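PDB 1SG1: tumor necrosis factor receptor superfamily member 16 from Rattus norvegicus, which binds nerve growth factor through its cysteine-rich extracellular repeats and, as the common receptor p75, is shared by the neurotrophins. Local coordinates for residues 17-23 with 46-51; 98-104 with 115-121; 140-146 with 157-161. One frame throughout, in Å; residues are numbered along the deposited sequence.

Contact 1: 17-23 with 46-51; sequences KACNLGE and SDVVSA
Two loops without regular helix or strand run antiparallel here, 17-23 against 46-51, with CA pairs Ala18–Ala51 at 3.8 Å, Asn20–Val49 at 4.1 Å and Gly22–Ser46 at 4.7 Å. Backbone hydrogen bonds carry the contact. Cys19 and Ser50 form a single antiparallel hydrogen-bonded bridge, Cys19 N to Ser50 O at 2.8 Å and Ser50 N to Cys19 O at 3.1 Å, while Val49 CA adds a CH contact to Cys19 O at 3.4 Å. Beyond the bridge, Asn20 to Glu23 make a type II turn. Gly22 takes its third position at phi/psi 91/-2, where a CB would jam against the preceding carbonyl, and its N gives a hydrogen bond to Ser46 O (2.7 Å).

Side-chain polar bonds tie off the turn. Ser46 OG, with chi1 t, donates to Glu23 O at 3.0 Å, and Asn20 ND2 (chi1 39°) spans the turn to Glu23 OE1 at 2.8 Å.

Apolar contacts are small: Ala18 CB meets Ala51 CB at 3.6 Å, and Leu21 CD1 lies 4.2 Å from Val49 CG1. Asn20, Leu21 and Val49 also pack on polar side chains of the nerve growth factor chain.

Cys19 is disulfide-bonded to Cys36 in the first repeat, whereas 46-51 belongs to the second, so this is a junction between consecutive cysteine-rich repeats of a TNF-receptor rod, and part of it faces the bound nerve growth factor.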
ATOM      1  N   LYS C  17       2.722  12.309 -36.828  1.00 65.20           N
ATOM      2  CA  LYS C  17       1.879  12.414 -35.642  1.00 63.54           C
ATOM      3  C   LYS C  17       2.575  11.619 -34.551  1.00 61.12           C
ATOM      4  O   LYS C  17       3.395  10.749 -34.842  1.00 59.89           O
ATOM      5  CB  LYS C  17       0.497  11.810 -35.892  1.00 65.93           C
ATOM      6  CG  LYS C  17      -0.398  12.625 -36.802  1.00 70.08           C
ATOM      7  CD  LYS C  17      -1.711  11.893 -37.063  1.00 72.87           C
ATOM      8  CE  LYS C  17      -2.748  12.814 -37.697  1.00 74.51           C
ATOM      9  NZ  LYS C  17      -3.114  13.941 -36.781  1.00 75.58           N
ATOM     10  N   ALA C  18       2.251  11.906 -33.298  1.00 58.30           N
ATOM     11  CA  ALA C  18       2.878  11.191 -32.199  1.00 57.97           C
ATOM     12  C   ALA C  18       1.908  10.299 -31.437  1.00 55.38           C
ATOM     13  O   ALA C  18       0.730  10.618 -31.296  1.00 49.56           O
ATOM     14  CB  ALA C  18       3.556  12.183 -31.239  1.00 58.90           C
ATOM     15  N   CYS C  19       2.436   9.160 -30.946  1.00 56.23           N
ATOM     16  CA  CYS C  19       1.657   8.200 -30.172  1.00 57.06           C
ATOM     17  C   CYS C  19       1.643   8.697 -28.738  1.00 56.71           C
ATOM     18  O   CYS C  19       2.650   8.665 -28.042  1.00 53.90           O
ATOM     19  CB  CYS C  19       2.284   6.809 -30.234  1.00 57.88           C
ATOM     20  SG  CYS C  19       2.405   6.154 -31.923  1.00 55.71           S
ATOM     21  N   ASN C  20       0.479   9.170 -28.326  1.00 57.60           N
ATOM     22  CA  ASN C  20       0.260   9.713 -27.001  1.00 59.16           C
ATOM     23  C   ASN C  20       0.597   8.774 -25.842  1.00 57.45           C
ATOM     24  O   ASN C  20       1.236   7.735 -26.017  1.00 55.72           O
ATOM     25  CB  ASN C  20      -1.196  10.186 -26.902  1.00 63.50           C
ATOM     26  CG  ASN C  20      -2.170   9.247 -27.612  1.00 68.35           C
ATOM     27  OD1 ASN C  20      -3.372   9.519 -27.674  1.00 72.23           O
ATOM     28  ND2 ASN C  20      -1.655   8.137 -28.152  1.00 69.06           N
ATOM     29  N   LEU C  21       0.173   9.175 -24.651  1.00 56.63           N
ATOM     30  CA  LEU C  21       0.409   8.409 -23.432  1.00 57.48           C
ATOM     31  C   LEU C  21      -0.445   7.152 -23.417  1.00 58.11           C
ATOM     32  O   LEU C  21      -1.659   7.220 -23.606  1.00 57.10           O
ATOM     33  CB  LEU C  21       0.063   9.274 -22.223  1.00 57.96           C
ATOM     34  CG  LEU C  21       1.048   9.408 -21.070  1.00 56.31           C
ATOM     35  CD1 LEU C  21       2.466   9.685 -21.578  1.00 54.26           C
ATOM     36  CD2 LEU C  21       0.543  10.533 -20.183  1.00 55.09           C
ATOM     37  N   GLY C  22       0.185   6.005 -23.193  1.00 58.91           N
ATOM     38  CA  GLY C  22      -0.562   4.764 -23.159  1.00 61.75           C
ATOM     39  C   GLY C  22      -0.651   4.071 -24.498  1.00 63.93           C
ATOM     40  O   GLY C  22      -1.241   3.002 -24.614  1.00 63.81           O
ATOM     41  N   GLU C  23      -0.075   4.693 -25.519  1.00 67.77           N
ATOM     42  CA  GLU C  23      -0.061   4.130 -26.867  1.00 70.46           C
ATOM     43  C   GLU C  23       1.357   4.131 -27.411  1.00 69.18           C
ATOM     44  O   GLU C  23       2.084   5.100 -27.243  1.00 69.17           O
ATOM     45  CB  GLU C  23      -0.968   4.930 -27.817  1.00 74.32           C
ATOM     46  CG  GLU C  23      -2.416   4.449 -27.863  1.00 81.01           C
ATOM     47  CD  GLU C  23      -3.176   4.950 -29.090  1.00 84.64           C
ATOM     48  OE1 GLU C  23      -3.296   6.185 -29.258  1.00 86.76           O
ATOM     49  OE2 GLU C  23      -3.656   4.106 -29.885  1.00 85.92           O
ATOM     50  N   SER C  46       3.444   2.876 -22.155  1.00 32.78           N
ATOM     51  CA  SER C  46       4.025   3.986 -22.881  1.00 34.28           C
ATOM     52  C   SER C  46       3.754   5.203 -22.038  1.00 35.07           C
ATOM     53  O   SER C  46       2.646   5.713 -22.036  1.00 37.14           O
ATOM     54  CB  SER C  46       3.368   4.175 -24.252  1.00 35.96           C
ATOM     55  OG  SER C  46       3.905   5.314 -24.928  1.00 39.91           O
ATOM     56  N   ASP C  47       4.766   5.663 -21.314  1.00 38.45           N
ATOM     57  CA  ASP C  47       4.627   6.845 -20.466  1.00 39.59           C
ATOM     58  C   ASP C  47       5.115   8.094 -21.175  1.00 41.75           C
ATOM     59  O   ASP C  47       5.323   9.116 -20.527  1.00 43.31           O
ATOM     60  CB  ASP C  47       5.450   6.681 -19.194  1.00 40.19           C
ATOM     61  CG  ASP C  47       6.936   6.534 -19.478  1.00 36.63           C
ATOM     62  OD1 ASP C  47       7.740   6.608 -18.525  1.00 37.28           O
ATOM     63  OD2 ASP C  47       7.296   6.343 -20.651  1.00 34.77           O
ATOM     64  N   VAL C  48       5.293   8.009 -22.493  1.00 43.39           N
ATOM     65  CA  VAL C  48       5.790   9.124 -23.297  1.00 45.14           C
ATOM     66  C   VAL C  48       4.974   9.423 -24.575  1.00 45.87           C
ATOM     67  O   VAL C  48       4.591   8.516 -25.310  1.00 43.18           O
ATOM     68  CB  VAL C  48       7.265   8.860 -23.695  1.00 47.58           C
ATOM     69  CG1 VAL C  48       7.341   7.688 -24.666  1.00 47.61           C
ATOM     70  CG2 VAL C  48       7.878  10.109 -24.302  1.00 49.42           C
ATOM     71  N   VAL C  49       4.682  10.696 -24.815  1.00 47.86           N
ATOM     72  CA  VAL C  49       3.950  11.091 -26.016  1.00 51.36           C
ATOM     73  C   VAL C  49       5.046  11.296 -27.041  1.00 52.11           C
ATOM     74  O   VAL C  49       5.607  12.374 -27.167  1.00 52.48           O
ATOM     75  CB  VAL C  49       3.148  12.400 -25.823  1.00 52.37           C
ATOM     76  CG1 VAL C  49       1.959  12.148 -24.918  1.00 53.62           C
ATOM     77  CG2 VAL C  49       4.027  13.477 -25.214  1.00 56.89           C
ATOM     78  N   SER C  50       5.346  10.219 -27.757  1.00 53.41           N
ATOM     79  CA  SER C  50       6.405  10.175 -28.735  1.00 53.25           C
ATOM     80  C   SER C  50       5.946   9.563 -30.058  1.00 55.39           C
ATOM     81  O   SER C  50       5.078   8.691 -30.086  1.00 54.50           O
ATOM     82  CB  SER C  50       7.548   9.358 -28.135  1.00 51.76           C
ATOM     83  OG  SER C  50       8.598   9.159 -29.043  1.00 50.39           O
ATOM     84  N   ALA C  51       6.543  10.033 -31.154  1.00 57.20           N
ATOM     85  CA  ALA C  51       6.232   9.536 -32.486  1.00 58.99           C
ATOM     86  C   ALA C  51       7.392   8.680 -32.968  1.00 60.47           C
ATOM     87  O   ALA C  51       7.636   8.572 -34.163  1.00 62.17           O
ATOM     88  CB  ALA C  51       6.009  10.693 -33.442  1.00 59.71           C
TER

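Contact 2: 98-104 with 115-121; sequences SVCEVGS and NTVCEEC
Residues 98-100 run beside 116-118 in the same direction, with CA atoms 5.4 Å apart for both Ser98–Thr116 and Cys100–Cys118. The first segment then reverses through a type II turn, Glu101 to Ser104, with Gly103 at phi/psi 86/7, and Ser104 meets Glu120 as an antiparallel non-hydrogen-bonded pair (CA–CA 4.3 Å). Next to it, Cys121 N makes a weak hydrogen bond to Gly103 O at 3.3 Å.

In the middle, the Cys100–Cys118 disulfide (SG–SG 2.0 Å, chi3 -90°, both chi1 m) staples the segments. Asn115, chi1 t, grips Ser98 twice: its OD1 accepts from Ser98 N at 2.8 Å and its ND2 donates to Ser98 OG at 3.1 Å. Thr116 OG1 donates to Ser98 O (2.8 Å), and Ser104 OG (chi1 t) to Glu119 O (2.9 Å). Outside the two segments, Glu119 OE1 salt-bridges a basic side chain of the nerve growth factor chain. The Cys100–Cys118 disulfide closes the third TNF-receptor cysteine-rich repeat, while Cys121, paired with Cys136, opens the next.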
ATOM      1  N   SER C  98      18.626  -7.375   8.948  1.00 37.73           N
ATOM      2  CA  SER C  98      19.342  -7.802  10.133  1.00 37.88           C
ATOM      3  C   SER C  98      18.291  -7.936  11.223  1.00 37.71           C
ATOM      4  O   SER C  98      17.203  -7.368  11.117  1.00 34.91           O
ATOM      5  CB  SER C  98      20.397  -6.771  10.543  1.00 39.46           C
ATOM      6  OG  SER C  98      21.560  -6.883   9.740  1.00 39.71           O
ATOM      7  N   VAL C  99      18.595  -8.711  12.257  1.00 39.63           N
ATOM      8  CA  VAL C  99      17.646  -8.896  13.354  1.00 41.77           C
ATOM      9  C   VAL C  99      18.208  -8.329  14.636  1.00 40.97           C
ATOM     10  O   VAL C  99      19.403  -8.401  14.877  1.00 38.66           O
ATOM     11  CB  VAL C  99      17.295 -10.401  13.600  1.00 44.44           C
ATOM     12  CG1 VAL C  99      17.628 -11.236  12.365  1.00 44.56           C
ATOM     13  CG2 VAL C  99      18.034 -10.929  14.819  1.00 46.83           C
ATOM     14  N   CYS C 100      17.342  -7.730  15.442  1.00 42.61           N
ATOM     15  CA  CYS C 100      17.771  -7.202  16.716  1.00 42.89           C
ATOM     16  C   CYS C 100      17.643  -8.402  17.641  1.00 45.88           C
ATOM     17  O   CYS C 100      16.534  -8.812  18.011  1.00 45.71           O
ATOM     18  CB  CYS C 100      16.863  -6.064  17.153  1.00 43.03           C
ATOM     19  SG  CYS C 100      16.750  -4.709  15.941  1.00 42.70           S
ATOM     20  N   GLU C 101      18.791  -8.991  17.968  1.00 46.16           N
ATOM     21  CA  GLU C 101      18.847 -10.168  18.821  1.00 45.54           C
ATOM     22  C   GLU C 101      18.212  -9.911  20.186  1.00 43.33           C
ATOM     23  O   GLU C 101      17.834  -8.781  20.513  1.00 42.03           O
ATOM     24  CB  GLU C 101      20.306 -10.592  19.013  1.00 47.69           C
ATOM     25  CG  GLU C 101      21.103 -10.761  17.727  1.00 48.45           C
ATOM     26  CD  GLU C 101      20.676 -11.970  16.933  1.00 49.91           C
ATOM     27  OE1 GLU C 101      19.927 -12.793  17.492  1.00 51.59           O
ATOM     28  OE2 GLU C 101      21.095 -12.110  15.760  1.00 50.35           O
ATOM     29  N   VAL C 102      18.080 -10.962  20.983  1.00 40.90           N
ATOM     30  CA  VAL C 102      17.517 -10.787  22.317  1.00 39.87           C
ATOM     31  C   VAL C 102      18.424  -9.812  23.075  1.00 38.88           C
ATOM     32  O   VAL C 102      19.647  -9.873  22.959  1.00 38.21           O
ATOM     33  CB  VAL C 102      17.452 -12.114  23.086  1.00 40.72           C
ATOM     34  CG1 VAL C 102      16.910 -11.874  24.471  1.00 41.03           C
ATOM     35  CG2 VAL C 102      16.570 -13.106  22.344  1.00 41.60           C
ATOM     36  N   GLY C 103      17.822  -8.897  23.822  1.00 35.68           N
ATOM     37  CA  GLY C 103      18.607  -7.933  24.555  1.00 32.04           C
ATOM     38  C   GLY C 103      18.930  -6.753  23.688  1.00 30.80           C
ATOM     39  O   GLY C 103      19.689  -5.872  24.065  1.00 30.08           O
ATOM     40  N   SER C 104      18.333  -6.749  22.508  1.00 32.68           N
ATOM     41  CA  SER C 104      18.521  -5.694  21.510  1.00 33.11           C
ATOM     42  C   SER C 104      17.173  -5.373  20.840  1.00 31.88           C
ATOM     43  O   SER C 104      16.377  -6.282  20.591  1.00 30.76           O
ATOM     44  CB  SER C 104      19.525  -6.183  20.468  1.00 35.36           C
ATOM     45  OG  SER C 104      19.763  -5.201  19.477  1.00 44.26           O
ATOM     46  N   ASN C 115      18.436  -1.193   5.742  1.00 37.17           N
ATOM     47  CA  ASN C 115      18.519  -2.407   6.538  1.00 34.03           C
ATOM     48  C   ASN C 115      18.170  -1.984   7.964  1.00 33.94           C
ATOM     49  O   ASN C 115      18.345  -0.825   8.349  1.00 30.41           O
ATOM     50  CB  ASN C 115      19.927  -3.017   6.491  1.00 29.96           C
ATOM     51  CG  ASN C 115      20.078  -4.236   7.400  1.00 26.43           C
ATOM     52  OD1 ASN C 115      19.155  -5.022   7.587  1.00 27.88           O
ATOM     53  ND2 ASN C 115      21.257  -4.404   7.948  1.00 28.20           N
ATOM     54  N   THR C 116      17.642  -2.944   8.721  1.00 35.17           N
ATOM     55  CA  THR C 116      17.265  -2.783  10.119  1.00 33.97           C
ATOM     56  C   THR C 116      18.321  -2.074  10.952  1.00 34.14           C
ATOM     57  O   THR C 116      19.484  -2.483  10.955  1.00 31.47           O
ATOM     58  CB  THR C 116      17.082  -4.147  10.784  1.00 32.23           C
ATOM     59  OG1 THR C 116      16.209  -4.953   9.996  1.00 34.66           O
ATOM     60  CG2 THR C 116      16.517  -3.992  12.183  1.00 33.44           C
ATOM     61  N   VAL C 117      17.910  -1.023  11.659  1.00 35.06           N
ATOM     62  CA  VAL C 117      18.799  -0.309  12.583  1.00 37.26           C
ATOM     63  C   VAL C 117      18.429  -0.764  13.998  1.00 38.76           C
ATOM     64  O   VAL C 117      17.351  -0.416  14.502  1.00 38.02           O
ATOM     65  CB  VAL C 117      18.594   1.199  12.556  1.00 38.61           C
ATOM     66  CG1 VAL C 117      19.449   1.842  13.646  1.00 38.63           C
ATOM     67  CG2 VAL C 117      18.955   1.755  11.200  1.00 38.03           C
ATOM     68  N   CYS C 118      19.302  -1.538  14.641  1.00 39.22           N
ATOM     69  CA  CYS C 118      19.023  -2.024  15.998  1.00 39.95           C
ATOM     70  C   CYS C 118      19.580  -1.198  17.149  1.00 37.91           C
ATOM     71  O   CYS C 118      20.327  -0.255  16.962  1.00 35.85           O
ATOM     72  CB  CYS C 118      19.503  -3.455  16.161  1.00 41.39           C
ATOM     73  SG  CYS C 118      18.604  -4.613  15.101  1.00 45.54           S
ATOM     74  N   GLU C 119      19.224  -1.607  18.356  1.00 38.83           N
ATOM     75  CA  GLU C 119      19.626  -0.911  19.569  1.00 39.58           C
ATOM     76  C   GLU C 119      19.782  -1.875  20.741  1.00 39.97           C
ATOM     77  O   GLU C 119      18.974  -2.779  20.929  1.00 38.71           O
ATOM     78  CB  GLU C 119      18.551   0.115  19.886  1.00 39.37           C
ATOM     79  CG  GLU C 119      18.663   0.863  21.174  1.00 38.37           C
ATOM     80  CD  GLU C 119      17.490   1.808  21.343  1.00 39.55           C
ATOM     81  OE1 GLU C 119      16.334   1.332  21.442  1.00 38.52           O
ATOM     82  OE2 GLU C 119      17.719   3.031  21.356  1.00 41.82           O
ATOM     83  N   GLU C 120      20.847  -1.686  21.510  1.00 40.79           N
ATOM     84  CA  GLU C 120      21.096  -2.491  22.690  1.00 40.94           C
ATOM     85  C   GLU C 120      20.097  -1.814  23.620  1.00 39.54           C
ATOM     86  O   GLU C 120      20.100  -0.582  23.729  1.00 36.71           O
ATOM     87  CB  GLU C 120      22.523  -2.256  23.176  1.00 45.44           C
ATOM     88  CG  GLU C 120      23.176  -3.422  23.885  1.00 50.14           C
ATOM     89  CD  GLU C 120      23.407  -4.615  22.970  1.00 52.42           C
ATOM     90  OE1 GLU C 120      23.699  -4.400  21.772  1.00 52.57           O
ATOM     91  OE2 GLU C 120      23.311  -5.765  23.458  1.00 53.36           O
ATOM     92  N   CYS C 121      19.225  -2.609  24.245  1.00 38.48           N
ATOM     93  CA  CYS C 121      18.189  -2.095  25.133  1.00 35.36           C
ATOM     94  C   CYS C 121      18.738  -1.227  26.254  1.00 39.33           C
ATOM     95  O   CYS C 121      19.658  -1.609  26.982  1.00 37.10           O
ATOM     96  CB  CYS C 121      17.355  -3.251  25.697  1.00 32.05           C
ATOM     97  SG  CYS C 121      16.314  -4.098  24.457  1.00 34.39           S
TER

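Contact 3: 140-146 with 157-161; sequences TVCEDTE and DAECE
This is a surface contact near the far end of the rod, where a disulfide and a pair of hydrogen bonds to Asp157 hold the last five residues of the chain, 157-161, against the loop 140-146. Neither segment is helix or strand. They run in the same direction, with CA atoms 5.7 Å apart at each of Thr140–Ala158, Cys142–Cys160 and Glu146–Glu161, and the first segment bends away between the last two of these pairs. That excursion is a type I turn from Glu143 to Glu146, closed by Glu146 N to Glu143 O at 2.6 Å.

The Cys142 SG to Cys160 SG bond (2.0 Å, chi3 -90°) joins the two in the middle, with chi1 m at Cys142 and -35° at Cys160. Both cysteines belong to the fourth cysteine-rich repeat of this TNF-receptor family member, where short irregular loops are held by disulfides in place of a large hydrophobic core. At the start, Asp157 (chi1 t) takes Thr140 in a two-pronged grip: OD1 accepts from Thr140 N at 2.8 Å and OD2 from Thr140 OG1 at 3.1 Å, the latter presented by a chi1 near -80°. Ala158 CB fits against Thr140 O at 3.4 Å.

After the turn, the Glu146 side chain (chi1 m, chi2 t) folds back over it, so that OE1 accepts from Glu143 N at 3.2 Å and lies 3.3 Å from Cys160 CB. The CA-to-CB bond of Glu159 points away from 140-146, and its backbone hydrogen-bonds with Arg150, while the side chain of the C-terminal Glu161 rests on Arg147 and Leu149.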
ATOM      1  N   THR C 140       8.477  -4.730  33.555  1.00 38.51           N
ATOM      2  CA  THR C 140       7.346  -4.871  34.458  1.00 37.21           C
ATOM      3  C   THR C 140       7.896  -4.609  35.864  1.00 35.98           C
ATOM      4  O   THR C 140       8.954  -5.118  36.230  1.00 31.55           O
ATOM      5  CB  THR C 140       6.783  -6.304  34.461  1.00 38.93           C
ATOM      6  OG1 THR C 140       5.947  -6.501  33.320  1.00 41.29           O
ATOM      7  CG2 THR C 140       5.969  -6.560  35.720  1.00 41.88           C
ATOM      8  N   VAL C 141       7.188  -3.816  36.655  1.00 37.92           N
ATOM      9  CA  VAL C 141       7.642  -3.562  38.018  1.00 42.12           C
ATOM     10  C   VAL C 141       6.796  -4.394  38.977  1.00 41.29           C
ATOM     11  O   VAL C 141       5.612  -4.107  39.158  1.00 41.75           O
ATOM     12  CB  VAL C 141       7.500  -2.081  38.398  1.00 43.20           C
ATOM     13  CG1 VAL C 141       8.116  -1.838  39.759  1.00 46.97           C
ATOM     14  CG2 VAL C 141       8.174  -1.214  37.362  1.00 48.08           C
ATOM     15  N   CYS C 142       7.397  -5.430  39.563  1.00 42.07           N
ATOM     16  CA  CYS C 142       6.693  -6.292  40.508  1.00 44.70           C
ATOM     17  C   CYS C 142       6.220  -5.496  41.709  1.00 44.86           C
ATOM     18  O   CYS C 142       6.900  -4.585  42.173  1.00 42.53           O
ATOM     19  CB  CYS C 142       7.577  -7.424  41.031  1.00 44.54           C
ATOM     20  SG  CYS C 142       8.020  -8.788  39.910  1.00 49.03           S
ATOM     21  N   GLU C 143       5.053  -5.870  42.212  1.00 48.50           N
ATOM     22  CA  GLU C 143       4.434  -5.217  43.358  1.00 52.47           C
ATOM     23  C   GLU C 143       5.153  -5.484  44.684  1.00 52.37           C
ATOM     24  O   GLU C 143       5.782  -6.523  44.864  1.00 50.38           O
ATOM     25  CB  GLU C 143       2.980  -5.667  43.448  1.00 56.48           C
ATOM     26  CG  GLU C 143       2.104  -5.063  42.373  1.00 61.86           C
ATOM     27  CD  GLU C 143       1.395  -3.821  42.859  1.00 63.23           C
ATOM     28  OE1 GLU C 143       2.008  -3.055  43.629  1.00 65.52           O
ATOM     29  OE2 GLU C 143       0.230  -3.611  42.471  1.00 65.73           O
ATOM     30  N   ASP C 144       5.044  -4.537  45.614  1.00 53.01           N
ATOM     31  CA  ASP C 144       5.689  -4.675  46.910  1.00 54.99           C
ATOM     32  C   ASP C 144       5.275  -5.958  47.605  1.00 54.21           C
ATOM     33  O   ASP C 144       5.989  -6.479  48.449  1.00 55.86           O
ATOM     34  CB  ASP C 144       5.357  -3.475  47.789  1.00 58.56           C
ATOM     35  CG  ASP C 144       6.022  -2.201  47.301  1.00 61.83           C
ATOM     36  OD1 ASP C 144       7.274  -2.168  47.256  1.00 63.75           O
ATOM     37  OD2 ASP C 144       5.296  -1.240  46.962  1.00 62.48           O
ATOM     38  N   THR C 145       4.119  -6.467  47.215  1.00 53.59           N
ATOM     39  CA  THR C 145       3.555  -7.690  47.760  1.00 51.85           C
ATOM     40  C   THR C 145       3.950  -8.888  46.904  1.00 50.54           C
ATOM     41  O   THR C 145       3.858 -10.036  47.335  1.00 49.14           O
ATOM     42  CB  THR C 145       2.021  -7.568  47.807  1.00 51.79           C
ATOM     43  OG1 THR C 145       1.665  -6.680  48.869  1.00 53.26           O
ATOM     44  CG2 THR C 145       1.356  -8.919  48.017  1.00 53.56           C
ATOM     45  N   GLU C 146       4.400  -8.620  45.685  1.00 50.03           N
ATOM     46  CA  GLU C 146       4.778  -9.702  44.796  1.00 48.74           C
ATOM     47  C   GLU C 146       6.242 -10.134  44.877  1.00 45.88           C
ATOM     48  O   GLU C 146       7.143  -9.321  45.040  1.00 42.44           O
ATOM     49  CB  GLU C 146       4.431  -9.332  43.360  1.00 52.97           C
ATOM     50  CG  GLU C 146       2.969  -9.005  43.138  1.00 57.66           C
ATOM     51  CD  GLU C 146       2.620  -8.954  41.660  1.00 60.80           C
ATOM     52  OE1 GLU C 146       3.337  -8.261  40.899  1.00 60.24           O
ATOM     53  OE2 GLU C 146       1.631  -9.609  41.264  1.00 61.93           O
ATOM     54  N   ASP C 157      12.207  -9.923  30.625  1.00 37.88           N
ATOM     55  CA  ASP C 157      11.394  -9.073  31.494  1.00 39.89           C
ATOM     56  C   ASP C 157      11.274  -9.687  32.890  1.00 40.15           C
ATOM     57  O   ASP C 157      11.491 -10.881  33.075  1.00 39.05           O
ATOM     58  CB  ASP C 157      10.004  -8.890  30.879  1.00 38.44           C
ATOM     59  CG  ASP C 157       9.069  -8.085  31.756  1.00 37.92           C
ATOM     60  OD1 ASP C 157       9.499  -7.083  32.366  1.00 39.33           O
ATOM     61  OD2 ASP C 157       7.891  -8.452  31.819  1.00 33.59           O
ATOM     62  N   ALA C 158      10.931  -8.857  33.865  1.00 41.73           N
ATOM     63  CA  ALA C 158      10.770  -9.312  35.234  1.00 44.84           C
ATOM     64  C   ALA C 158       9.581 -10.268  35.366  1.00 47.87           C
ATOM     65  O   ALA C 158       8.671 -10.273  34.546  1.00 48.02           O
ATOM     66  CB  ALA C 158      10.586  -8.118  36.137  1.00 43.86           C
ATOM     67  N   GLU C 159       9.599 -11.091  36.401  1.00 52.35           N
ATOM     68  CA  GLU C 159       8.513 -12.034  36.647  1.00 56.92           C
ATOM     69  C   GLU C 159       7.940 -11.804  38.036  1.00 57.12           C
ATOM     70  O   GLU C 159       8.666 -11.387  38.938  1.00 58.65           O
ATOM     71  CB  GLU C 159       9.028 -13.471  36.532  1.00 60.37           C
ATOM     72  CG  GLU C 159       9.148 -13.948  35.098  1.00 67.48           C
ATOM     73  CD  GLU C 159       9.879 -15.274  34.969  1.00 72.27           C
ATOM     74  OE1 GLU C 159       9.510 -16.234  35.692  1.00 76.35           O
ATOM     75  OE2 GLU C 159      10.818 -15.355  34.137  1.00 74.52           O
ATOM     76  N   CYS C 160       6.643 -12.053  38.211  1.00 55.82           N
ATOM     77  CA  CYS C 160       6.024 -11.893  39.525  1.00 54.37           C
ATOM     78  C   CYS C 160       4.989 -12.991  39.794  1.00 55.83           C
ATOM     79  O   CYS C 160       4.902 -13.946  39.031  1.00 56.19           O
ATOM     80  CB  CYS C 160       5.414 -10.502  39.649  1.00 50.66           C
ATOM     81  SG  CYS C 160       6.382  -9.235  38.774  1.00 43.75           S
ATOM     82  N   GLU C 161       4.216 -12.871  40.874  1.00 56.58           N
ATOM     83  CA  GLU C 161       3.239 -13.913  41.207  1.00 57.62           C
ATOM     84  C   GLU C 161       1.782 -13.469  41.254  1.00 57.31           C
ATOM     85  O   GLU C 161       1.530 -12.248  41.310  1.00 61.02           O
ATOM     86  CB  GLU C 161       3.599 -14.560  42.549  1.00 57.44           C
ATOM     87  CG  GLU C 161       5.003 -15.137  42.603  1.00 58.37           C
ATOM     88  CD  GLU C 161       5.161 -16.224  43.648  1.00 57.29           C
ATOM     89  OE1 GLU C 161       4.897 -15.964  44.836  1.00 58.76           O
ATOM     90  OE2 GLU C 161       5.554 -17.345  43.280  1.00 56.47           O
ATOM     91  OXT GLU C 161       0.911 -14.365  41.252  1.00 55.01           O
TER

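Contacts 2 and 3 are two versions of one design in successive repeats: each has a disulfide and, three residues before its second cysteine, an Asn or Asp gripping a Ser or Thr. Their centres lie 26 Å apart. Contact 1, 49 Å from contact 2 between centres and across the chain's middle, joins two repeats without a covalent link of its own and relies on backbone hydrogen bonds. It shares with contact 2 a glycine-bearing type II turn; there Gly103 makes a backbone hydrogen bond with Ser127 of the following repeat, as Gly22 does with Ser46 in contact 1. Contacts 1 and 2 are partly buried and touch nerve growth factor; contact 3 is superficial and does not.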